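Local atomic coordinates of carbohydrate kinase, pfkB family (Enterococcus faecalis, PDB entry 3KTN), a protein that probably phosphorylates a sugar acid, putatively 2-keto-3-deoxygluconate, as a kinase of the PfkB (ribokinase) family, and binds magnesium. Residues A42-F47 / I317-V322; D131-G137 / K162-D167; L204-F210 / L225-F229; L235-A239 / I286-Y290. All blocks are in the same frame, centred on the assembly; numbering follows the deposited sequence.

Contacts 1, 2 and 4 all touch helix 278-291; contacts 2 and 4 also involve the central sheet. Contact 2 pairs two parallel strands of that sheet, and contact 4 lays the helix on its face; their centres are about 11 Å apart, and M132 and K163 touch Y290. Contact 1 lies beyond the same helix, about 17 Å from contact 4 centre to centre, where Y288 meets F47 and V322. Contact 3 packs against the other side of strand 237-245, I226 and F229 touching F238; its centre is about 31 Å from that of contact 1, across the centre of the chain. Contact 1 comes nearest the bound magnesium, the P318 side chain about 6 Å from the ion; the others lie away from the D274 and I276 metal site.

Contact 1: A42-F47 / I317-V322; sequences ANLAHF and IPLTTV
F47 brings the edge of its ring to the backbone at T321, CE1 3.6 Å from T321 C, where the end of helix 36-46 meets the loop before helix 322-330 in the ribokinase-type fold of the PfkB kinases. Build 42-45 as helix, the chain leaving it around H46-F47, and 317-321 as an irregular, largely open path kinked at L319 (psi 71°); CA atoms of N43 and P318 lie 5.4 Å apart, those of F47 and T321 5.3 Å. F47 (m) sets CD1 3.6 Å from V322 CG2, while F302 and Y288 meet its ring. At the other end A42 CB rests 3.5 Å from I317 CG2, and the N43 side chain (t) packs between P318 and T320, whose OG1 is hydrogen-bonded to N306. H46 (m) folds back so that ND1 donates to A42 O at 3.0 Å; its CB is 3.2 Å from T320 O and its CE1 3.7 Å from L319 CD2. NE2 bonds E24 of the second subunit. P318 sits about 6 Å, side chain to ion, from the magnesium. T321 N-caps helix 322-330, OG1 bonding Q324 N. One water joins the two backbones, donating to H46 O at 2.7 Å and accepting from V322 N at 3.1 Å.

Contact 2: D131-G137 / K162-D167; sequences DMVHICG and KKVCFD
Strands 132-135 and 163-167 run side by side in the central sheet, linked by helices 138-142 and 144-159 as a beta-alpha-beta crossover unit of the ribokinase-type fold. They are parallel, their axes 4.6 Å apart at closest and 21° from alignment, with M132 beside K163, V133 beside V164 and H134 beside C165. K163 N donates to D131 O (3.1 Å), V133 N to K163 O (2.9 Å), C165 N to V133 O (2.9 Å) and I135 N to C165 O (2.8 Å). The backbone of M132 and H134 turns the other way, bonding K4, A6 and F8 of the strand on the far flank, while V164 N is taken up by the D195 carboxylate. D131 OD2 accepts from K4 N, and K162 NZ bonds V130 O. At the end of strand 163-167, D167 (chi1 p) swings OD2 across to accept from G137 N at 2.8 Å. A CB on G137 would clash with D167 O. Selenomethionine M132 (t, t, m) puts SE 3.5 Å from C165 SG on the face covered by helix 278-291; H134 (t) lays a ring face over C165 O. On the opposite face V133 CG1 meets V164 CG2 at 4.2 Å beneath helix 144-159. Much of the backbone polarity is thus met by neighbouring strands, with the D195 and D167 carboxylates serving V164 N and G137 N, and mainly apolar side chains meet the helices.

Contact 3: L204-F210 / L225-F229; sequences LVELLGF and LIQRF
Around the ring of F229, the end of helix 201-206 and the turn after it close against helix 218-233. Build 225-229 as helix and 204-206 as helical residues near the end of helix 201-206; beyond them the chain curls through G209, whose phi of 58° suits glycine, so that F210 N reaches back to L204 O at 2.9 Å. That closure carries L204 and F210 to the same side. L204 (m, t) sets CD2 over one face of F229, 3.5 Å from the ring centroid and 5° off its normal, a CH-pi contact; its CD1 lies 3.9 Å from I226 CG1. F229 is t, chi2 73°, and turns its edge to the face of F210 (m) in an offset edge-to-face pair, centroids 5.6 Å apart and planes at 82°. L208 (m, t) touches the same phenyl, CD1 to F229 CE1 3.4 Å. L225 (t, p) reaches between V205 and F210: its CD2 is 3.6 Å from V205 CG2 and its CD1 3.4 Å from F210 CD1. R228 (t, t, p) curls over this edge, NH2 3.8 Å from F210 CD1; NH1 forms a salt bridge with E224, and NH2 bonds I211 O. L191 and L235 touch F229 from outside. No hydrogen bond crosses between the two segments, so the contact is one of apolar and aromatic packing, built on the CH-pi and edge-to-face geometry at F229.

Contact 4: L235-A239 / I286-Y290; sequences LEWFA and ILYGY
This is a helix-on-sheet contact: helix 278-291 lies against the start of strand 237-245 in the central sheet of the ribokinase-type fold. The short axes are 11.1 Å apart at closest approach, and their N-to-C directions differ by 150°, so the helix runs back roughly against the strand. W237 and A239 point at the helix, while F238 between them faces away, toward helix 218-233. Opposite A239, whose CB is 4.1 Å from I286 CG1, the backbones come nearest, CA atoms of A239 and I286 being 7.7 Å apart. The CA atoms of W237 and Y290 are 9.4 Å apart, and the indole fills this wider gap. W237 (chi1 m, chi2 19°) puts CE3 3.6 Å from I286 CG2 and CZ3 3.5 Å from I286 O, a carbonyl that also takes the helical bond from Y290 N at 3.0 Å. Y290 (chi1 t) turns its edge to the face of the six-membered ring of W237, centroids 4.9 Å apart and planes at 82°, an edge-to-face pair. Its phenol reaches on to E236: an extended carboxylate (t, t) accepts from Y290 OH, OE2 to OH 2.8 Å. OE1 of E236 also has K163 NZ as a long, weak ion-pair partner. The packing passes from apolar at A239, through aromatic at W237, to polar at E236: the charge-assisted hydrogen bond lies between two partly exposed residues, E236 and Y290, while W237, A239 and I286 are buried.

Contact 1: A42-F47 / I317-V322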
loop_
_atom_site.group_PDB
_atom_site.type_symbol
_atom_site.label_atom_id
_atom_site.label_comp_id
_atom_site.label_asym_id
_atom_site.label_seq_id
_atom_site.Cartn_x
_atom_site.Cartn_y
_atom_site.Cartn_z
ATOM N N ALA A 42 22.586 15.932 0.931
ATOM C CA ALA A 42 22.284 14.517 1.136
ATOM C C ALA A 42 23.261 13.657 0.343
ATOM O O ALA A 42 23.818 12.693 0.867
ATOM C CB ALA A 42 20.848 14.205 0.701
ATOM N N ASN A 43 23.471 14.009 -0.921
ATOM C CA ASN A 43 24.384 13.249 -1.764
ATOM C C ASN A 43 25.819 13.369 -1.245
ATOM O O ASN A 43 26.545 12.377 -1.179
ATOM C CB ASN A 43 24.315 13.736 -3.213
ATOM C CG ASN A 43 24.828 12.701 -4.193
ATOM O OD1 ASN A 43 25.440 11.702 -3.797
ATOM N ND2 ASN A 43 24.586 12.928 -5.478
ATOM N N LEU A 44 26.227 14.584 -0.884
ATOM C CA LEU A 44 27.575 14.811 -0.359
ATOM C C LEU A 44 27.781 14.047 0.960
ATOM O O LEU A 44 28.870 13.539 1.226
ATOM C CB LEU A 44 27.818 16.312 -0.157
ATOM C CG LEU A 44 27.912 17.135 -1.450
ATOM C CD1 LEU A 44 28.036 18.619 -1.127
ATOM C CD2 LEU A 44 29.109 16.662 -2.267
ATOM N N ALA A 45 26.737 13.961 1.782
ATOM C CA ALA A 45 26.845 13.222 3.040
ATOM C C ALA A 45 27.022 11.741 2.706
ATOM O O ALA A 45 27.750 11.020 3.389
ATOM C CB ALA A 45 25.595 13.434 3.898
ATOM N N HIS A 46 26.358 11.287 1.649
ATOM C CA HIS A 46 26.492 9.897 1.238
ATOM C C HIS A 46 27.873 9.654 0.642
ATOM O O HIS A 46 28.320 8.512 0.539
ATOM C CB HIS A 46 25.400 9.516 0.234
ATOM C CG HIS A 46 24.136 9.044 0.883
ATOM N ND1 HIS A 46 23.358 9.862 1.673
ATOM C CD2 HIS A 46 23.557 7.821 0.922
ATOM C CE1 HIS A 46 22.356 9.162 2.175
ATOM N NE2 HIS A 46 22.458 7.920 1.735
ATOM N N PHE A 47 28.536 10.735 0.237
ATOM C CA PHE A 47 29.884 10.639 -0.306
ATOM C C PHE A 47 30.853 10.753 0.871
ATOM O O PHE A 47 32.071 10.819 0.695
ATOM C CB PHE A 47 30.154 11.757 -1.323
ATOM C CG PHE A 47 29.496 11.544 -2.664
ATOM C CD1 PHE A 47 29.194 10.262 -3.122
ATOM C CD2 PHE A 47 29.234 12.629 -3.500
ATOM C CE1 PHE A 47 28.647 10.060 -4.398
ATOM C CE2 PHE A 47 28.688 12.437 -4.774
ATOM C CZ PHE A 47 28.394 11.149 -5.220
ATOM N N ILE A 317 16.116 13.188 -4.056
ATOM C CA ILE A 317 17.368 12.901 -3.364
ATOM C C ILE A 317 18.275 11.904 -4.066
ATOM O O ILE A 317 17.895 10.756 -4.278
ATOM C CB ILE A 317 17.118 12.368 -1.933
ATOM C CG1 ILE A 317 16.058 13.215 -1.215
ATOM C CG2 ILE A 317 18.423 12.393 -1.143
ATOM C CD1 ILE A 317 16.496 14.620 -0.903
ATOM N N PRO A 318 19.496 12.336 -4.431
ATOM C CA PRO A 318 20.468 11.465 -5.105
ATOM C C PRO A 318 21.163 10.660 -4.009
ATOM O O PRO A 318 22.070 11.165 -3.337
ATOM C CB PRO A 318 21.436 12.452 -5.775
ATOM C CG PRO A 318 20.692 13.778 -5.762
ATOM C CD PRO A 318 19.947 13.735 -4.459
ATOM N N LEU A 319 20.715 9.426 -3.816
ATOM C CA LEU A 319 21.265 8.542 -2.793
ATOM C C LEU A 319 22.310 7.603 -3.393
ATOM O O LEU A 319 22.073 6.396 -3.532
ATOM C CB LEU A 319 20.130 7.732 -2.156
ATOM C CG LEU A 319 19.029 8.552 -1.463
ATOM C CD1 LEU A 319 17.800 7.696 -1.252
ATOM C CD2 LEU A 319 19.531 9.085 -0.135
ATOM N N THR A 320 23.463 8.166 -3.748
ATOM C CA THR A 320 24.554 7.399 -4.339
ATOM C C THR A 320 25.816 7.477 -3.488
ATOM O O THR A 320 25.967 8.376 -2.663
ATOM C CB THR A 320 24.894 7.907 -5.769
ATOM O OG1 THR A 320 25.190 9.311 -5.727
ATOM C CG2 THR A 320 23.721 7.672 -6.709
ATOM N N THR A 321 26.712 6.514 -3.678
ATOM C CA THR A 321 27.968 6.486 -2.940
ATOM C C THR A 321 29.116 6.504 -3.946
ATOM O O THR A 321 28.919 6.204 -5.126
ATOM C CB THR A 321 28.091 5.216 -2.081
ATOM O OG1 THR A 321 28.166 4.071 -2.939
ATOM C CG2 THR A 321 26.889 5.078 -1.157
ATOM N N VAL A 322 30.308 6.858 -3.478
ATOM C CA VAL A 322 31.483 6.911 -4.344
ATOM C C VAL A 322 31.756 5.550 -4.971
ATOM O O VAL A 322 32.053 5.458 -6.162
ATOM C CB VAL A 322 32.738 7.380 -3.563
ATOM C CG1 VAL A 322 33.962 7.390 -4.486
ATOM C CG2 VAL A 322 32.508 8.773 -3.010
HETATM O O HOH W 1 30.440 7.191 -0.390
#

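Contact 2: D131-G137 / K162-D167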
loop_
_atom_site.group_PDB
_atom_site.type_symbol
_atom_site.label_atom_id
_atom_site.label_comp_id
_atom_site.label_asym_id
_atom_site.label_seq_id
_atom_site.Cartn_x
_atom_site.Cartn_y
_atom_site.Cartn_z
ATOM N N ASP A 131 34.191 24.915 5.645
ATOM C CA ASP A 131 35.233 25.313 4.702
ATOM C C ASP A 131 34.612 25.781 3.395
ATOM O O ASP A 131 35.243 26.493 2.611
ATOM C CB ASP A 131 36.158 24.139 4.402
ATOM C CG ASP A 131 36.679 23.475 5.648
ATOM O OD1 ASP A 131 37.305 24.172 6.474
ATOM O OD2 ASP A 131 36.467 22.251 5.799
HETATM N N MSE A 132 33.372 25.370 3.161
HETATM C CA MSE A 132 32.670 25.724 1.937
HETATM C C MSE A 132 31.187 25.916 2.218
HETATM O O MSE A 132 30.618 25.234 3.067
HETATM C CB MSE A 132 32.866 24.610 0.907
HETATM C CG MSE A 132 32.259 24.876 -0.461
HETATM SE SE MSE A 132 32.585 23.395 -1.680
HETATM C CE MSE A 132 34.390 23.810 -2.210
ATOM N N VAL A 133 30.566 26.853 1.514
ATOM C CA VAL A 133 29.146 27.108 1.695
ATOM C C VAL A 133 28.471 27.280 0.342
ATOM O O VAL A 133 28.929 28.053 -0.503
ATOM C CB VAL A 133 28.894 28.369 2.558
ATOM C CG1 VAL A 133 29.561 29.579 1.934
ATOM C CG2 VAL A 133 27.401 28.609 2.704
ATOM N N HIS A 134 27.388 26.537 0.134
ATOM C CA HIS A 134 26.643 26.613 -1.110
ATOM C C HIS A 134 25.373 27.414 -0.891
ATOM O O HIS A 134 24.563 27.091 -0.025
ATOM C CB HIS A 134 26.291 25.214 -1.618
ATOM C CG HIS A 134 25.539 25.222 -2.911
ATOM N ND1 HIS A 134 24.210 25.577 -2.996
ATOM C CD2 HIS A 134 25.948 24.980 -4.178
ATOM C CE1 HIS A 134 23.832 25.556 -4.260
ATOM N NE2 HIS A 134 24.868 25.198 -5.000
ATOM N N ILE A 135 25.211 28.467 -1.680
ATOM C CA ILE A 135 24.047 29.330 -1.589
ATOM C C ILE A 135 23.108 28.952 -2.722
ATOM O O ILE A 135 23.429 29.140 -3.894
ATOM C CB ILE A 135 24.468 30.815 -1.692
ATOM C CG1 ILE A 135 25.402 31.155 -0.523
ATOM C CG2 ILE A 135 23.245 31.714 -1.672
ATOM C CD1 ILE A 135 25.903 32.591 -0.507
ATOM N N CYS A 136 21.952 28.400 -2.362
ATOM C CA CYS A 136 20.974 27.957 -3.346
ATOM C C CYS A 136 20.354 29.120 -4.095
ATOM O O CYS A 136 19.802 30.038 -3.490
ATOM C CB CYS A 136 19.878 27.132 -2.667
ATOM S SG CYS A 136 20.503 25.701 -1.732
ATOM N N GLY A 137 20.441 29.061 -5.421
ATOM C CA GLY A 137 19.891 30.112 -6.253
ATOM C C GLY A 137 18.475 30.511 -5.890
ATOM O O GLY A 137 18.081 31.657 -6.113
ATOM N N LYS A 162 35.997 31.701 2.902
ATOM C CA LYS A 162 35.372 30.390 2.763
ATOM C C LYS A 162 34.972 30.219 1.307
ATOM O O LYS A 162 34.534 31.176 0.665
ATOM C CB LYS A 162 34.124 30.286 3.646
ATOM C CG LYS A 162 34.387 30.470 5.132
ATOM C CD LYS A 162 35.377 29.442 5.649
ATOM C CE LYS A 162 35.636 29.625 7.132
ATOM N NZ LYS A 162 36.559 28.579 7.643
ATOM N N LYS A 163 35.124 29.009 0.783
ATOM C CA LYS A 163 34.762 28.743 -0.603
ATOM C C LYS A 163 33.248 28.924 -0.752
ATOM O O LYS A 163 32.475 28.492 0.105
ATOM C CB LYS A 163 35.172 27.321 -0.985
ATOM C CG LYS A 163 35.338 27.109 -2.477
ATOM C CD LYS A 163 36.473 27.959 -3.037
ATOM C CE LYS A 163 37.806 27.624 -2.383
ATOM N NZ LYS A 163 38.923 28.417 -2.973
ATOM N N VAL A 164 32.831 29.574 -1.835
ATOM C CA VAL A 164 31.418 29.834 -2.074
ATOM C C VAL A 164 30.915 29.197 -3.368
ATOM O O VAL A 164 31.507 29.381 -4.434
ATOM C CB VAL A 164 31.146 31.356 -2.121
ATOM C CG1 VAL A 164 29.664 31.625 -2.313
ATOM C CG2 VAL A 164 31.642 32.007 -0.837
ATOM N N CYS A 165 29.819 28.444 -3.260
ATOM C CA CYS A 165 29.215 27.766 -4.404
ATOM C C CYS A 165 27.825 28.334 -4.630
ATOM O O CYS A 165 27.144 28.716 -3.684
ATOM C CB CYS A 165 29.128 26.268 -4.141
ATOM S SG CYS A 165 30.700 25.561 -3.624
ATOM N N PHE A 166 27.404 28.374 -5.886
ATOM C CA PHE A 166 26.112 28.940 -6.233
ATOM C C PHE A 166 25.526 28.260 -7.460
ATOM O O PHE A 166 26.251 27.927 -8.399
ATOM C CB PHE A 166 26.288 30.437 -6.508
ATOM C CG PHE A 166 25.041 31.123 -6.980
ATOM C CD1 PHE A 166 23.990 31.363 -6.108
ATOM C CD2 PHE A 166 24.929 31.553 -8.298
ATOM C CE1 PHE A 166 22.844 32.018 -6.540
ATOM C CE2 PHE A 166 23.786 32.207 -8.742
ATOM C CZ PHE A 166 22.743 32.443 -7.862
ATOM N N ASP A 167 24.211 28.062 -7.453
ATOM C CA ASP A 167 23.544 27.437 -8.583
ATOM C C ASP A 167 22.503 28.363 -9.180
ATOM O O ASP A 167 21.720 28.979 -8.460
ATOM C CB ASP A 167 22.868 26.125 -8.153
ATOM C CG ASP A 167 21.680 26.350 -7.226
ATOM O OD1 ASP A 167 20.529 26.135 -7.660
ATOM O OD2 ASP A 167 21.891 26.754 -6.065
#

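Contact 3: L204-F210 / L225-F229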
loop_
_atom_site.group_PDB
_atom_site.type_symbol
_atom_site.label_atom_id
_atom_site.label_comp_id
_atom_site.label_asym_id
_atom_site.label_seq_id
_atom_site.Cartn_x
_atom_site.Cartn_y
_atom_site.Cartn_z
ATOM N N LEU A 204 23.592 32.300 -19.205
ATOM C CA LEU A 204 24.433 33.455 -19.474
ATOM C C LEU A 204 23.806 34.359 -20.531
ATOM O O LEU A 204 23.726 35.572 -20.352
ATOM C CB LEU A 204 25.818 32.996 -19.931
ATOM C CG LEU A 204 26.488 32.011 -18.970
ATOM C CD1 LEU A 204 27.865 31.632 -19.490
ATOM C CD2 LEU A 204 26.589 32.639 -17.588
ATOM N N VAL A 205 23.338 33.758 -21.619
ATOM C CA VAL A 205 22.728 34.509 -22.707
ATOM C C VAL A 205 21.328 35.039 -22.392
ATOM O O VAL A 205 21.084 36.247 -22.457
ATOM C CB VAL A 205 22.660 33.648 -23.993
ATOM C CG1 VAL A 205 21.905 34.389 -25.086
ATOM C CG2 VAL A 205 24.069 33.306 -24.462
ATOM N N GLU A 206 20.416 34.138 -22.045
ATOM C CA GLU A 206 19.038 34.515 -21.755
ATOM C C GLU A 206 18.776 35.248 -20.450
ATOM O O GLU A 206 17.840 36.043 -20.369
ATOM C CB GLU A 206 18.138 33.283 -21.805
ATOM C CG GLU A 206 17.900 32.752 -23.199
ATOM C CD GLU A 206 17.001 31.537 -23.196
ATOM O OE1 GLU A 206 15.927 31.601 -22.555
ATOM O OE2 GLU A 206 17.365 30.526 -23.835
ATOM N N LEU A 207 19.573 34.983 -19.421
ATOM C CA LEU A 207 19.350 35.653 -18.146
ATOM C C LEU A 207 20.309 36.809 -17.901
ATOM O O LEU A 207 19.885 37.914 -17.566
ATOM C CB LEU A 207 19.455 34.656 -16.988
ATOM C CG LEU A 207 19.320 35.291 -15.600
ATOM C CD1 LEU A 207 17.957 35.955 -15.471
ATOM C CD2 LEU A 207 19.510 34.236 -14.522
ATOM N N LEU A 208 21.600 36.547 -18.067
ATOM C CA LEU A 208 22.618 37.558 -17.844
ATOM C C LEU A 208 22.852 38.443 -19.066
ATOM O O LEU A 208 23.766 39.262 -19.083
ATOM C CB LEU A 208 23.924 36.887 -17.413
ATOM C CG LEU A 208 23.831 36.062 -16.126
ATOM C CD1 LEU A 208 25.195 35.506 -15.784
ATOM C CD2 LEU A 208 23.312 36.924 -14.986
ATOM N N GLY A 209 22.019 38.264 -20.086
ATOM C CA GLY A 209 22.120 39.063 -21.294
ATOM C C GLY A 209 23.433 39.040 -22.056
ATOM O O GLY A 209 23.654 39.893 -22.911
ATOM N N PHE A 210 24.307 38.083 -21.762
ATOM C CA PHE A 210 25.580 38.000 -22.471
ATOM C C PHE A 210 25.351 37.823 -23.967
ATOM O O PHE A 210 24.327 37.279 -24.392
ATOM C CB PHE A 210 26.413 36.831 -21.945
ATOM C CG PHE A 210 27.262 37.176 -20.757
ATOM C CD1 PHE A 210 28.647 37.221 -20.871
ATOM C CD2 PHE A 210 26.684 37.453 -19.525
ATOM C CE1 PHE A 210 29.444 37.536 -19.773
ATOM C CE2 PHE A 210 27.471 37.768 -18.420
ATOM C CZ PHE A 210 28.853 37.810 -18.545
ATOM N N LEU A 225 32.595 32.708 -24.697
ATOM C CA LEU A 225 31.533 33.318 -23.909
ATOM C C LEU A 225 31.607 32.956 -22.425
ATOM O O LEU A 225 31.504 33.829 -21.561
ATOM C CB LEU A 225 30.170 32.910 -24.469
ATOM C CG LEU A 225 28.940 33.245 -23.619
ATOM C CD1 LEU A 225 29.019 34.671 -23.115
ATOM C CD2 LEU A 225 27.688 33.045 -24.450
ATOM N N ILE A 226 31.802 31.674 -22.134
ATOM C CA ILE A 226 31.857 31.196 -20.756
ATOM C C ILE A 226 33.083 31.645 -19.967
ATOM O O ILE A 226 32.962 32.072 -18.818
ATOM C CB ILE A 226 31.759 29.649 -20.715
ATOM C CG1 ILE A 226 30.376 29.219 -21.201
ATOM C CG2 ILE A 226 32.017 29.134 -19.303
ATOM C CD1 ILE A 226 30.201 27.728 -21.334
ATOM N N GLN A 227 34.263 31.548 -20.564
ATOM C CA GLN A 227 35.466 31.962 -19.852
ATOM C C GLN A 227 35.513 33.478 -19.696
ATOM O O GLN A 227 36.236 34.000 -18.848
ATOM C CB GLN A 227 36.712 31.441 -20.566
ATOM C CG GLN A 227 36.747 29.926 -20.622
ATOM C CD GLN A 227 38.042 29.384 -21.172
ATOM O OE1 GLN A 227 38.468 29.757 -22.266
ATOM N NE2 GLN A 227 38.678 28.492 -20.421
ATOM N N ARG A 228 34.720 34.176 -20.503
ATOM C CA ARG A 228 34.644 35.629 -20.441
ATOM C C ARG A 228 33.818 35.950 -19.191
ATOM O O ARG A 228 34.207 36.777 -18.362
ATOM C CB ARG A 228 33.946 36.164 -21.695
ATOM C CG ARG A 228 34.346 37.574 -22.105
ATOM C CD ARG A 228 33.717 37.930 -23.449
ATOM N NE ARG A 228 32.299 38.256 -23.324
ATOM C CZ ARG A 228 31.405 38.106 -24.296
ATOM N NH1 ARG A 228 31.771 37.623 -25.475
ATOM N NH2 ARG A 228 30.142 38.458 -24.095
ATOM N N PHE A 229 32.674 35.279 -19.069
ATOM C CA PHE A 229 31.780 35.443 -17.923
ATOM C C PHE A 229 32.539 35.117 -16.641
ATOM O O PHE A 229 32.408 35.811 -15.635
ATOM C CB PHE A 229 30.573 34.503 -18.078
ATOM C CG PHE A 229 29.864 34.186 -16.784
ATOM C CD1 PHE A 229 29.080 35.140 -16.144
ATOM C CD2 PHE A 229 29.986 32.924 -16.206
ATOM C CE1 PHE A 229 28.426 34.844 -14.947
ATOM C CE2 PHE A 229 29.338 32.614 -15.011
ATOM C CZ PHE A 229 28.556 33.577 -14.379
#

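Contact 4: L235-A239 / I286-Y290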
loop_
_atom_site.group_PDB
_atom_site.type_symbol
_atom_site.label_atom_id
_atom_site.label_comp_id
_atom_site.label_asym_id
_atom_site.label_seq_id
_atom_site.Cartn_x
_atom_site.Cartn_y
_atom_site.Cartn_z
ATOM N N LEU A 235 35.595 33.729 -11.349
ATOM C CA LEU A 235 35.121 32.436 -10.873
ATOM C C LEU A 235 36.211 31.394 -11.053
ATOM O O LEU A 235 37.035 31.496 -11.963
ATOM C CB LEU A 235 33.880 32.008 -11.655
ATOM C CG LEU A 235 32.712 32.994 -11.620
ATOM C CD1 LEU A 235 31.587 32.483 -12.502
ATOM C CD2 LEU A 235 32.241 33.185 -10.183
ATOM N N GLU A 236 36.209 30.388 -10.184
ATOM C CA GLU A 236 37.192 29.315 -10.242
ATOM C C GLU A 236 36.698 28.143 -11.098
ATOM O O GLU A 236 37.446 27.611 -11.926
ATOM C CB GLU A 236 37.507 28.836 -8.823
ATOM C CG GLU A 236 38.544 27.745 -8.742
ATOM C CD GLU A 236 38.853 27.370 -7.315
ATOM O OE1 GLU A 236 38.247 27.973 -6.405
ATOM O OE2 GLU A 236 39.701 26.478 -7.097
ATOM N N TRP A 237 35.436 27.754 -10.906
ATOM C CA TRP A 237 34.832 26.642 -11.650
ATOM C C TRP A 237 33.415 26.962 -12.108
ATOM O O TRP A 237 32.634 27.555 -11.368
ATOM C CB TRP A 237 34.768 25.378 -10.778
ATOM C CG TRP A 237 35.983 24.492 -10.791
ATOM C CD1 TRP A 237 37.245 24.831 -11.176
ATOM C CD2 TRP A 237 36.056 23.135 -10.327
ATOM N NE1 TRP A 237 38.104 23.775 -10.975
ATOM C CE2 TRP A 237 37.400 22.720 -10.451
ATOM C CE3 TRP A 237 35.117 22.229 -9.809
ATOM C CZ2 TRP A 237 37.832 21.439 -10.085
ATOM C CZ3 TRP A 237 35.546 20.951 -9.441
ATOM C CH2 TRP A 237 36.892 20.572 -9.580
ATOM N N PHE A 238 33.093 26.574 -13.337
ATOM C CA PHE A 238 31.756 26.760 -13.891
ATOM C C PHE A 238 31.389 25.391 -14.448
ATOM O O PHE A 238 32.125 24.839 -15.266
ATOM C CB PHE A 238 31.751 27.784 -15.026
ATOM C CG PHE A 238 30.387 28.005 -15.631
ATOM C CD1 PHE A 238 29.411 28.718 -14.941
ATOM C CD2 PHE A 238 30.070 27.484 -16.883
ATOM C CE1 PHE A 238 28.136 28.912 -15.494
ATOM C CE2 PHE A 238 28.806 27.671 -17.440
ATOM C CZ PHE A 238 27.837 28.388 -16.743
ATOM N N ALA A 239 30.266 24.832 -14.008
ATOM C CA ALA A 239 29.877 23.509 -14.488
ATOM C C ALA A 239 28.383 23.353 -14.728
ATOM O O ALA A 239 27.563 24.078 -14.165
ATOM C CB ALA A 239 30.368 22.442 -13.516
ATOM N N ILE A 286 30.484 17.221 -8.833
ATOM C CA ILE A 286 31.494 18.231 -9.137
ATOM C C ILE A 286 32.152 18.687 -7.842
ATOM O O ILE A 286 33.376 18.717 -7.738
ATOM C CB ILE A 286 30.874 19.469 -9.838
ATOM C CG1 ILE A 286 30.357 19.089 -11.231
ATOM C CG2 ILE A 286 31.901 20.589 -9.924
ATOM C CD1 ILE A 286 31.386 18.402 -12.129
ATOM N N LEU A 287 31.336 19.038 -6.851
ATOM C CA LEU A 287 31.865 19.477 -5.566
ATOM C C LEU A 287 32.714 18.397 -4.914
ATOM O O LEU A 287 33.737 18.695 -4.300
ATOM C CB LEU A 287 30.730 19.888 -4.622
ATOM C CG LEU A 287 29.997 21.158 -5.053
ATOM C CD1 LEU A 287 29.004 21.601 -3.989
ATOM C CD2 LEU A 287 31.024 22.251 -5.296
ATOM N N TYR A 288 32.294 17.141 -5.039
ATOM C CA TYR A 288 33.054 16.047 -4.448
ATOM C C TYR A 288 34.423 15.950 -5.104
ATOM O O TYR A 288 35.428 15.726 -4.428
ATOM C CB TYR A 288 32.344 14.704 -4.621
ATOM C CG TYR A 288 33.110 13.585 -3.956
ATOM C CD1 TYR A 288 33.242 13.541 -2.568
ATOM C CD2 TYR A 288 33.769 12.614 -4.712
ATOM C CE1 TYR A 288 34.015 12.558 -1.947
ATOM C CE2 TYR A 288 34.542 11.629 -4.102
ATOM C CZ TYR A 288 34.662 11.609 -2.721
ATOM O OH TYR A 288 35.434 10.641 -2.110
ATOM N N GLY A 289 34.444 16.096 -6.426
ATOM C CA GLY A 289 35.694 16.035 -7.161
ATOM C C GLY A 289 36.601 17.154 -6.684
ATOM O O GLY A 289 37.812 16.981 -6.553
ATOM N N TYR A 290 35.998 18.305 -6.408
ATOM C CA TYR A 290 36.738 19.462 -5.932
ATOM C C TYR A 290 37.362 19.165 -4.571
ATOM O O TYR A 290 38.549 19.409 -4.355
ATOM C CB TYR A 290 35.810 20.667 -5.804
ATOM C CG TYR A 290 36.542 21.955 -5.527
ATOM C CD1 TYR A 290 37.204 22.633 -6.550
ATOM C CD2 TYR A 290 36.609 22.480 -4.240
ATOM C CE1 TYR A 290 37.916 23.800 -6.296
ATOM C CE2 TYR A 290 37.320 23.647 -3.973
ATOM C CZ TYR A 290 37.970 24.302 -5.004
ATOM O OH TYR A 290 38.672 25.458 -4.749
#